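Local coordinates for protein membrane-bound lytic murein transglycosylase (Agrobacterium tumefaciens, PDB 2PNW) that probably cleaves the glycan strands of peptidoglycan in the bacterial cell wall, as expected of an MltA-type lytic transglycosylase, at residues L106-T111 with L194-G199; P119-P124 with C166-G171; L127-N132 with Y143-A148. All blocks are in the same frame, centred on the assembly; numbering follows the deposited sequence.

Contact 1: L106-T111 with L194-G199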
loop_
_atom_site.group_PDB
_atom_site.type_symbol
_atom_site.label_atom_id
_atom_site.label_comp_id
_atom_site.label_asym_id
_atom_site.label_seq_id
_atom_site.Cartn_x
_atom_site.Cartn_y
_atom_site.Cartn_z
ATOM N N LEU A 106 -12.520 -0.508 -11.529
ATOM C CA LEU A 106 -13.862 -0.638 -10.987
ATOM C C LEU A 106 -14.875 0.048 -11.887
ATOM O O LEU A 106 -14.767 1.252 -12.141
ATOM C CB LEU A 106 -13.916 -0.022 -9.586
ATOM C CG LEU A 106 -15.224 -0.129 -8.786
ATOM C CD1 LEU A 106 -15.544 -1.586 -8.416
ATOM C CD2 LEU A 106 -15.182 0.731 -7.531
ATOM N N GLU A 107 -15.866 -0.713 -12.373
ATOM C CA GLU A 107 -16.977 -0.139 -13.121
ATOM C C GLU A 107 -17.844 0.732 -12.237
ATOM O O GLU A 107 -18.265 0.307 -11.138
ATOM C CB GLU A 107 -17.853 -1.250 -13.745
ATOM C CG GLU A 107 -17.118 -2.026 -14.840
ATOM C CD GLU A 107 -17.971 -3.148 -15.446
ATOM O OE1 GLU A 107 -19.155 -3.330 -15.041
ATOM O OE2 GLU A 107 -17.435 -3.854 -16.327
ATOM N N VAL A 108 -18.148 1.932 -12.738
ATOM C CA VAL A 108 -18.987 2.890 -12.024
ATOM C C VAL A 108 -19.927 3.636 -12.950
ATOM O O VAL A 108 -19.819 3.506 -14.179
ATOM C CB VAL A 108 -18.123 3.930 -11.238
ATOM C CG1 VAL A 108 -17.218 3.205 -10.230
ATOM C CG2 VAL A 108 -17.275 4.785 -12.204
ATOM N N SER A 109 -20.842 4.390 -12.347
ATOM C CA SER A 109 -21.693 5.315 -13.036
ATOM C C SER A 109 -21.713 6.662 -12.316
ATOM O O SER A 109 -21.545 6.757 -11.081
ATOM C CB SER A 109 -23.123 4.769 -13.139
ATOM O OG SER A 109 -23.971 5.722 -13.766
ATOM N N ALA A 110 -21.933 7.714 -13.090
ATOM C CA ALA A 110 -22.076 9.057 -12.522
ATOM C C ALA A 110 -23.481 9.252 -11.934
ATOM O O ALA A 110 -23.718 10.192 -11.189
ATOM C CB ALA A 110 -21.790 10.124 -13.604
ATOM N N THR A 111 -24.391 8.347 -12.281
ATOM C CA THR A 111 -25.783 8.459 -11.862
ATOM C C THR A 111 -26.245 7.200 -11.124
ATOM O O THR A 111 -26.094 6.074 -11.613
ATOM C CB THR A 111 -26.730 8.711 -13.061
ATOM O OG1 THR A 111 -26.602 7.637 -13.997
ATOM C CG2 THR A 111 -26.408 10.036 -13.755
ATOM N N LEU A 194 -11.414 4.068 -12.010
ATOM C CA LEU A 194 -12.860 4.009 -12.199
ATOM C C LEU A 194 -13.174 4.117 -13.697
ATOM O O LEU A 194 -12.665 5.037 -14.371
ATOM C CB LEU A 194 -13.548 5.150 -11.436
ATOM C CG LEU A 194 -13.247 5.319 -9.938
ATOM C CD1 LEU A 194 -14.147 6.408 -9.378
ATOM C CD2 LEU A 194 -13.491 3.961 -9.212
ATOM N N VAL A 195 -13.972 3.188 -14.221
ATOM C CA VAL A 195 -14.334 3.201 -15.648
ATOM C C VAL A 195 -15.838 3.401 -15.767
ATOM O O VAL A 195 -16.633 2.621 -15.208
ATOM C CB VAL A 195 -13.939 1.892 -16.367
ATOM C CG1 VAL A 195 -14.073 2.058 -17.902
ATOM C CG2 VAL A 195 -12.522 1.514 -16.039
ATOM N N PHE A 196 -16.231 4.455 -16.485
ATOM C CA PHE A 196 -17.640 4.829 -16.594
ATOM C C PHE A 196 -18.237 4.202 -17.880
ATOM O O PHE A 196 -17.489 3.742 -18.737
ATOM C CB PHE A 196 -17.755 6.350 -16.645
ATOM C CG PHE A 196 -17.458 7.037 -15.334
ATOM C CD1 PHE A 196 -18.499 7.542 -14.555
ATOM C CD2 PHE A 196 -16.153 7.201 -14.897
ATOM C CE1 PHE A 196 -18.239 8.196 -13.338
ATOM C CE2 PHE A 196 -15.872 7.851 -13.674
ATOM C CZ PHE A 196 -16.924 8.358 -12.906
ATOM N N PRO A 197 -19.573 4.197 -18.020
ATOM C CA PRO A 197 -20.221 3.534 -19.160
ATOM C C PRO A 197 -19.911 4.195 -20.509
ATOM O O PRO A 197 -20.034 3.554 -21.552
ATOM C CB PRO A 197 -21.715 3.639 -18.822
ATOM C CG PRO A 197 -21.758 3.844 -17.345
ATOM C CD PRO A 197 -20.580 4.770 -17.120
ATOM N N ASP A 198 -19.476 5.449 -20.486
ATOM C CA ASP A 198 -19.059 6.137 -21.726
ATOM C C ASP A 198 -17.551 6.008 -22.009
ATOM O O ASP A 198 -17.012 6.678 -22.904
ATOM C CB ASP A 198 -19.498 7.610 -21.683
ATOM C CG ASP A 198 -18.897 8.372 -20.525
ATOM O OD1 ASP A 198 -18.061 7.825 -19.789
ATOM O OD2 ASP A 198 -19.237 9.553 -20.346
ATOM N N GLY A 199 -16.864 5.171 -21.224
ATOM C CA GLY A 199 -15.430 4.958 -21.391
ATOM C C GLY A 199 -14.513 5.898 -20.620
ATOM O O GLY A 199 -13.300 5.717 -20.642
#

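Contact 2: P119-P124 with C166-G171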
loop_
_atom_site.group_PDB
_atom_site.type_symbol
_atom_site.label_atom_id
_atom_site.label_comp_id
_atom_site.label_asym_id
_atom_site.label_seq_id
_atom_site.Cartn_x
_atom_site.Cartn_y
_atom_site.Cartn_z
ATOM N N PRO A 119 -22.248 4.002 -3.328
ATOM C CA PRO A 119 -21.474 5.236 -3.513
ATOM C C PRO A 119 -19.993 5.068 -3.163
ATOM O O PRO A 119 -19.619 4.223 -2.321
ATOM C CB PRO A 119 -22.150 6.217 -2.563
ATOM C CG PRO A 119 -22.781 5.329 -1.472
ATOM C CD PRO A 119 -23.272 4.126 -2.268
ATOM N N ILE A 120 -19.171 5.896 -3.806
ATOM C CA ILE A 120 -17.768 6.051 -3.469
ATOM C C ILE A 120 -17.647 7.492 -2.989
ATOM O O ILE A 120 -18.066 8.402 -3.696
ATOM C CB ILE A 120 -16.884 5.845 -4.714
ATOM C CG1 ILE A 120 -17.149 4.451 -5.310
ATOM C CG2 ILE A 120 -15.418 5.993 -4.329
ATOM C CD1 ILE A 120 -16.452 4.198 -6.675
ATOM N N TYR A 121 -17.126 7.703 -1.773
ATOM C CA TYR A 121 -17.199 9.021 -1.138
ATOM C C TYR A 121 -15.865 9.754 -1.077
ATOM O O TYR A 121 -14.827 9.132 -0.812
ATOM C CB TYR A 121 -17.683 8.865 0.302
ATOM C CG TYR A 121 -19.156 8.531 0.450
ATOM C CD1 TYR A 121 -20.151 9.447 0.072
ATOM C CD2 TYR A 121 -19.552 7.294 0.988
ATOM C CE1 TYR A 121 -21.528 9.135 0.233
ATOM C CE2 TYR A 121 -20.922 6.966 1.150
ATOM C CZ TYR A 121 -21.893 7.892 0.786
ATOM O OH TYR A 121 -23.231 7.563 0.963
ATOM N N ARG A 122 -15.911 11.076 -1.275
ATOM C CA ARG A 122 -14.777 11.955 -0.955
ATOM C C ARG A 122 -14.767 12.172 0.547
ATOM O O ARG A 122 -15.732 11.825 1.239
ATOM C CB ARG A 122 -14.965 13.370 -1.548
ATOM C CG ARG A 122 -15.053 13.509 -3.029
ATOM C CD ARG A 122 -15.105 15.033 -3.357
ATOM N NE ARG A 122 -16.438 15.627 -3.281
ATOM C CZ ARG A 122 -16.851 16.473 -2.340
ATOM N NH1 ARG A 122 -16.021 16.867 -1.371
ATOM N NH2 ARG A 122 -18.083 16.972 -2.387
ATOM N N ARG A 123 -13.702 12.813 1.048
ATOM C CA ARG A 123 -13.605 13.067 2.480
ATOM C C ARG A 123 -14.642 14.108 2.936
ATOM O O ARG A 123 -14.669 15.236 2.419
ATOM C CB ARG A 123 -12.197 13.567 2.805
ATOM C CG ARG A 123 -11.949 13.754 4.295
ATOM C CD ARG A 123 -10.561 14.372 4.467
ATOM N NE ARG A 123 -10.254 14.553 5.885
ATOM C CZ ARG A 123 -9.018 14.653 6.367
ATOM N NH1 ARG A 123 -7.963 14.592 5.544
ATOM N NH2 ARG A 123 -8.852 14.822 7.686
ATOM N N PRO A 124 -15.497 13.744 3.916
ATOM C CA PRO A 124 -16.467 14.698 4.489
ATOM C C PRO A 124 -15.718 15.816 5.214
ATOM O O PRO A 124 -14.702 15.543 5.843
ATOM C CB PRO A 124 -17.221 13.850 5.525
ATOM C CG PRO A 124 -17.015 12.410 5.069
ATOM C CD PRO A 124 -15.623 12.401 4.525
ATOM N N CYS A 166 -25.522 7.068 6.233
ATOM C CA CYS A 166 -25.433 8.296 7.056
ATOM C C CYS A 166 -24.828 9.507 6.320
ATOM O O CYS A 166 -24.890 10.640 6.836
ATOM C CB CYS A 166 -24.711 8.042 8.384
ATOM S SG CYS A 166 -22.960 7.645 8.220
ATOM N N LEU A 167 -24.237 9.280 5.149
ATOM C CA LEU A 167 -23.610 10.369 4.354
ATOM C C LEU A 167 -24.411 10.790 3.111
ATOM O O LEU A 167 -23.950 11.613 2.309
ATOM C CB LEU A 167 -22.192 9.973 3.927
ATOM C CG LEU A 167 -21.164 9.700 5.045
ATOM C CD1 LEU A 167 -19.782 9.350 4.425
ATOM C CD2 LEU A 167 -21.036 10.871 6.014
ATOM N N ARG A 168 -25.590 10.200 2.927
ATOM C CA ARG A 168 -26.406 10.455 1.728
ATOM C C ARG A 168 -26.899 11.894 1.624
ATOM O O ARG A 168 -27.159 12.542 2.636
ATOM C CB ARG A 168 -27.659 9.559 1.721
ATOM C CG ARG A 168 -27.401 8.083 1.524
ATOM C CD ARG A 168 -28.746 7.354 1.468
ATOM N NE ARG A 168 -29.366 7.499 0.140
ATOM C CZ ARG A 168 -30.678 7.480 -0.107
ATOM N NH1 ARG A 168 -31.562 7.341 0.884
ATOM N NH2 ARG A 168 -31.113 7.612 -1.355
ATOM N N GLY A 169 -27.055 12.364 0.393
ATOM C CA GLY A 169 -27.722 13.640 0.138
ATOM C C GLY A 169 -26.854 14.854 0.411
ATOM O O GLY A 169 -27.363 15.962 0.607
ATOM N N ARG A 170 -25.540 14.662 0.390
ATOM C CA ARG A 170 -24.619 15.749 0.727
ATOM C C ARG A 170 -23.669 16.103 -0.409
ATOM O O ARG A 170 -22.786 16.947 -0.251
ATOM C CB ARG A 170 -23.850 15.375 1.998
ATOM C CG ARG A 170 -24.781 15.268 3.230
ATOM C CD ARG A 170 -24.016 15.019 4.513
ATOM N NE ARG A 170 -22.953 16.010 4.691
ATOM C CZ ARG A 170 -21.886 15.803 5.459
ATOM N NH1 ARG A 170 -21.762 14.646 6.127
ATOM N NH2 ARG A 170 -20.951 16.751 5.565
ATOM N N GLY A 171 -23.845 15.441 -1.551
ATOM C CA GLY A 171 -22.992 15.685 -2.708
ATOM C C GLY A 171 -21.569 15.194 -2.540
ATOM O O GLY A 171 -20.664 15.665 -3.229
HETATM O O HOH W 1 -23.946 6.906 3.497
HETATM O O HOH W 2 -18.192 14.846 -5.439
#

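Contact 3: L127-N132 with Y143-A148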
loop_
_atom_site.group_PDB
_atom_site.type_symbol
_atom_site.label_atom_id
_atom_site.label_comp_id
_atom_site.label_asym_id
_atom_site.label_seq_id
_atom_site.Cartn_x
_atom_site.Cartn_y
_atom_site.Cartn_z
ATOM N N LEU A 127 -14.692 15.304 8.891
ATOM C CA LEU A 127 -13.739 14.247 9.229
ATOM C C LEU A 127 -12.381 14.911 9.406
ATOM O O LEU A 127 -11.630 15.123 8.440
ATOM C CB LEU A 127 -13.672 13.153 8.154
ATOM C CG LEU A 127 -12.751 11.952 8.477
ATOM C CD1 LEU A 127 -13.295 11.127 9.669
ATOM C CD2 LEU A 127 -12.665 11.082 7.228
ATOM N N VAL A 128 -12.078 15.254 10.651
ATOM C CA VAL A 128 -10.876 16.041 10.962
ATOM C C VAL A 128 -9.730 15.149 11.417
ATOM O O VAL A 128 -9.945 14.090 12.015
ATOM C CB VAL A 128 -11.178 17.125 12.020
ATOM C CG1 VAL A 128 -12.186 18.121 11.462
ATOM C CG2 VAL A 128 -11.693 16.460 13.383
ATOM N N ASP A 129 -8.509 15.566 11.087
ATOM C CA ASP A 129 -7.307 14.999 11.680
ATOM C C ASP A 129 -7.275 15.276 13.178
ATOM O O ASP A 129 -7.697 16.360 13.658
ATOM C CB ASP A 129 -6.042 15.560 11.010
ATOM C CG ASP A 129 -6.086 15.409 9.512
ATOM O OD1 ASP A 129 -5.642 14.379 9.000
ATOM O OD2 ASP A 129 -6.682 16.287 8.851
ATOM N N ILE A 130 -6.729 14.304 13.909
ATOM C CA ILE A 130 -6.642 14.415 15.370
ATOM C C ILE A 130 -5.194 14.549 15.820
ATOM O O ILE A 130 -4.337 13.779 15.402
ATOM C CB ILE A 130 -7.256 13.168 16.066
ATOM C CG1 ILE A 130 -8.720 12.979 15.660
ATOM C CG2 ILE A 130 -7.096 13.231 17.632
ATOM C CD1 ILE A 130 -9.696 14.049 16.212
ATOM N N ASP A 131 -4.932 15.497 16.716
ATOM C CA ASP A 131 -3.633 15.540 17.400
ATOM C C ASP A 131 -3.838 16.142 18.783
ATOM O O ASP A 131 -4.965 16.313 19.225
ATOM C CB ASP A 131 -2.589 16.328 16.583
ATOM C CG ASP A 131 -3.010 17.771 16.304
ATOM O OD1 ASP A 131 -3.897 18.306 17.010
ATOM O OD2 ASP A 131 -2.466 18.363 15.336
ATOM N N ASN A 132 -2.755 16.486 19.469
ATOM C CA ASN A 132 -2.900 17.066 20.819
ATOM C C ASN A 132 -3.833 18.276 20.920
ATOM O O ASN A 132 -4.555 18.432 21.914
ATOM C CB ASN A 132 -1.533 17.413 21.429
ATOM C CG ASN A 132 -1.606 17.542 22.933
ATOM O OD1 ASN A 132 -1.743 16.539 23.644
ATOM N ND2 ASN A 132 -1.562 18.772 23.425
ATOM N N TYR A 143 -6.379 6.825 17.401
ATOM C CA TYR A 143 -7.226 7.327 16.309
ATOM C C TYR A 143 -6.599 8.583 15.674
ATOM O O TYR A 143 -6.265 9.540 16.386
ATOM C CB TYR A 143 -8.626 7.684 16.832
ATOM C CG TYR A 143 -9.592 6.521 16.719
ATOM C CD1 TYR A 143 -9.319 5.314 17.361
ATOM C CD2 TYR A 143 -10.760 6.620 15.949
ATOM C CE1 TYR A 143 -10.198 4.209 17.244
ATOM C CE2 TYR A 143 -11.658 5.513 15.838
ATOM C CZ TYR A 143 -11.361 4.326 16.506
ATOM O OH TYR A 143 -12.223 3.232 16.418
ATOM N N ALA A 144 -6.452 8.557 14.358
ATOM C CA ALA A 144 -5.913 9.698 13.592
ATOM C C ALA A 144 -7.001 10.619 13.035
ATOM O O ALA A 144 -6.712 11.740 12.573
ATOM C CB ALA A 144 -5.017 9.143 12.460
ATOM N N PHE A 145 -8.271 10.173 13.095
ATOM C CA PHE A 145 -9.395 10.952 12.571
ATOM C C PHE A 145 -10.574 10.924 13.519
ATOM O O PHE A 145 -10.755 9.969 14.287
ATOM C CB PHE A 145 -9.869 10.437 11.204
ATOM C CG PHE A 145 -8.803 10.432 10.154
ATOM C CD1 PHE A 145 -8.604 11.549 9.349
ATOM C CD2 PHE A 145 -7.987 9.320 9.989
ATOM C CE1 PHE A 145 -7.601 11.541 8.352
ATOM C CE2 PHE A 145 -6.975 9.308 9.014
ATOM C CZ PHE A 145 -6.799 10.425 8.193
ATOM N N GLY A 146 -11.367 11.978 13.486
ATOM C CA GLY A 146 -12.576 12.038 14.302
ATOM C C GLY A 146 -13.618 12.892 13.621
ATOM O O GLY A 146 -13.365 13.472 12.561
ATOM N N LYS A 147 -14.797 12.966 14.217
ATOM C CA LYS A 147 -15.902 13.744 13.679
ATOM C C LYS A 147 -16.018 15.075 14.440
ATOM O O LYS A 147 -16.164 15.079 15.667
ATOM C CB LYS A 147 -17.202 12.943 13.798
ATOM C CG LYS A 147 -18.452 13.692 13.427
ATOM C CD LYS A 147 -19.651 12.765 13.517
ATOM C CE LYS A 147 -20.932 13.530 13.804
ATOM N NZ LYS A 147 -21.546 14.014 12.557
ATOM N N ALA A 148 -15.913 16.196 13.720
ATOM C CA ALA A 148 -16.071 17.511 14.340
ATOM C C ALA A 148 -17.556 17.828 14.393
ATOM O O ALA A 148 -18.233 17.792 13.376
ATOM C CB ALA A 148 -15.316 18.607 13.522
HETATM O O HOH W 3 -4.814 12.325 10.599
#

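Contact 1: L106-T111 with L194-G199
The carbonyl oxygen of Val195 receives two groups from strand 96-109: the amide N of Val108, hydrogen-bonded at 3.0 Å with an N-H...O angle of 166°, and the CA-H of Glu107. Leu106 O is gripped in the same way from the other strand, by Val195 N at 3.0 Å and by the CA-H of Leu194. This is a parallel ladder, with Leu106 beside Leu194 and Glu107 beside Val195. It stops at Pro197, which has no N-H to offer; its CD lies 3.3 Å from Val108 O instead.

The side chains then take over. Val108 CG2 sits over the centre of the Phe196 ring in a CH-pi contact, 3.5 Å from the centroid and only 5° off the ring normal, while Ala110 N lies near the ring plane at its edge. The other branch, Val108 CG1, anti to the carbonyl carbon (chi1 -59°), meets Leu194 CD2 at 3.9 Å. That methyl also touches Leu106 CD2, the two leucines lying side by side and pointing the same way.

All three aliphatic residues reach Ile120 of strand 118-121. Val108 and Phe196 both pack on Ala175 of strand 173-177, and Leu106 continues onto Leu183 and Val186 of helix 180-189.

Contact 2: P119-P124 with C166-G171
Within the MltA-specific insert domain, a family of the ribosomal L25 clan, Tyr121 at the end of strand 118-121 packs against Leu167 of the loop that leads from helix 159-163 into strand 173-177. The ring of Tyr121 is sandwiched between Leu167 and Pro119. On one face Leu167 CD1 makes a CH-pi contact over the ring centre, 4.0 Å from the Tyr121 centroid. Leu167 CB settles on the phenol end of that ring, 3.8 Å from Tyr121 CZ, so the leucine spans the face from its middle to its outer rim. Against the opposite face lies Pro119 CB, offset toward the rim.

The same leucine methyl is met from another direction by Pro124 CG, at 4.2 Å and with the two side chains crossing at about a right angle. Phe260 of strand 259-263 touches Tyr121, Pro124 and Leu167 alike, and Ile162 of helix 159-163 adds to the packing around Tyr121 and Leu167.

Polar links flank this apolar centre. A water joins Tyr121 OH, at 2.7 Å, to the backbone of the loop by accepting from Leu167 N at 2.9 Å, which ties the phenol end to the residue lying over its ring. Farther along, the Arg122 chain is bent at chi3 (-84°), the torsion that places NE. A second water lies in the guanidinium plane and accepts from Arg122 NE at 2.9 Å; it also donates weakly to Gly171 O, the same oxygen that Arg122 NH2 reaches at 3.0 Å in a weak, bent hydrogen bond of 134°.

Contact 3: L127-N132 with Y143-A148
Leu127 has its CG anti to the backbone N (chi1 -176°) and Phe145 its CG anti to the carbonyl carbon (chi1 -58°), and the two side chains cross on one face of an antiparallel sheet, with Leu127 CD1 3.8 Å from Phe145 CB. The sheet is a three-stranded meander in which 127-129 pairs with 145-149, and 145-149 with 152-154. Val128 and Gly146 form a hydrogen-bonded pair: Val128 N donates to Gly146 O at 2.9 Å, and Gly146 N returns the bond to Val128 O at 2.9 Å, both nearly along the C=O axis. The ladder runs one step beyond the first strand, where Ile130 N reaches Ala144 O at 2.9 Å from above the carbonyl plane.

On the other face, Gly146 has no side chain, and Ile130 packs against the backbone there, its CG1 3.5 Å from Phe145 C and its CD1 near Gly146 N. Val128 CG1 meets Ala148 CB, and Ile153 of the third strand touches both Val128 and Ile130. Phe145 and Leu127 pack instead on strand 201-209, through Ala208.

Asp129 lies beside Phe145, pointing the same way, with OD1 3.5 Å from Phe145 CE1 and the carboxylate and ring planes 47° apart. A water over the rim of the ring face donates to Asp129 OD1 at 2.7 Å and to Ala144 O at 2.8 Å, so Ala144 O serves both an amide and a water. With OD2 in a salt bridge to Arg123, each carboxylate oxygen has a partner, which probably keeps Asp129 ionised and limits its rotation beside the aromatic ring.

The three contacts nest along the chain, contact 3 inside the loop closed by contact 2 and contact 2 inside that of contact 1, all in the MltA-specific insert domain. Contacts 1 and 2, with centres about 17 Å apart, meet through Ile120: its CD1 lies 3.8 Å from Val108 CG1 and also packs on Leu106 and Leu194. Contacts 2 and 3, centres about 18 Å apart, are joined by a salt bridge, Arg123 NH2 to Asp129 OD2 at 2.9 Å, with Arg123 NH2 also packed against Phe145. Contacts 1 and 3 do not touch; their nearest atoms are about 17 Å apart, leaving segment 119-124 to link them, through apolar Ile120 and charged Arg123.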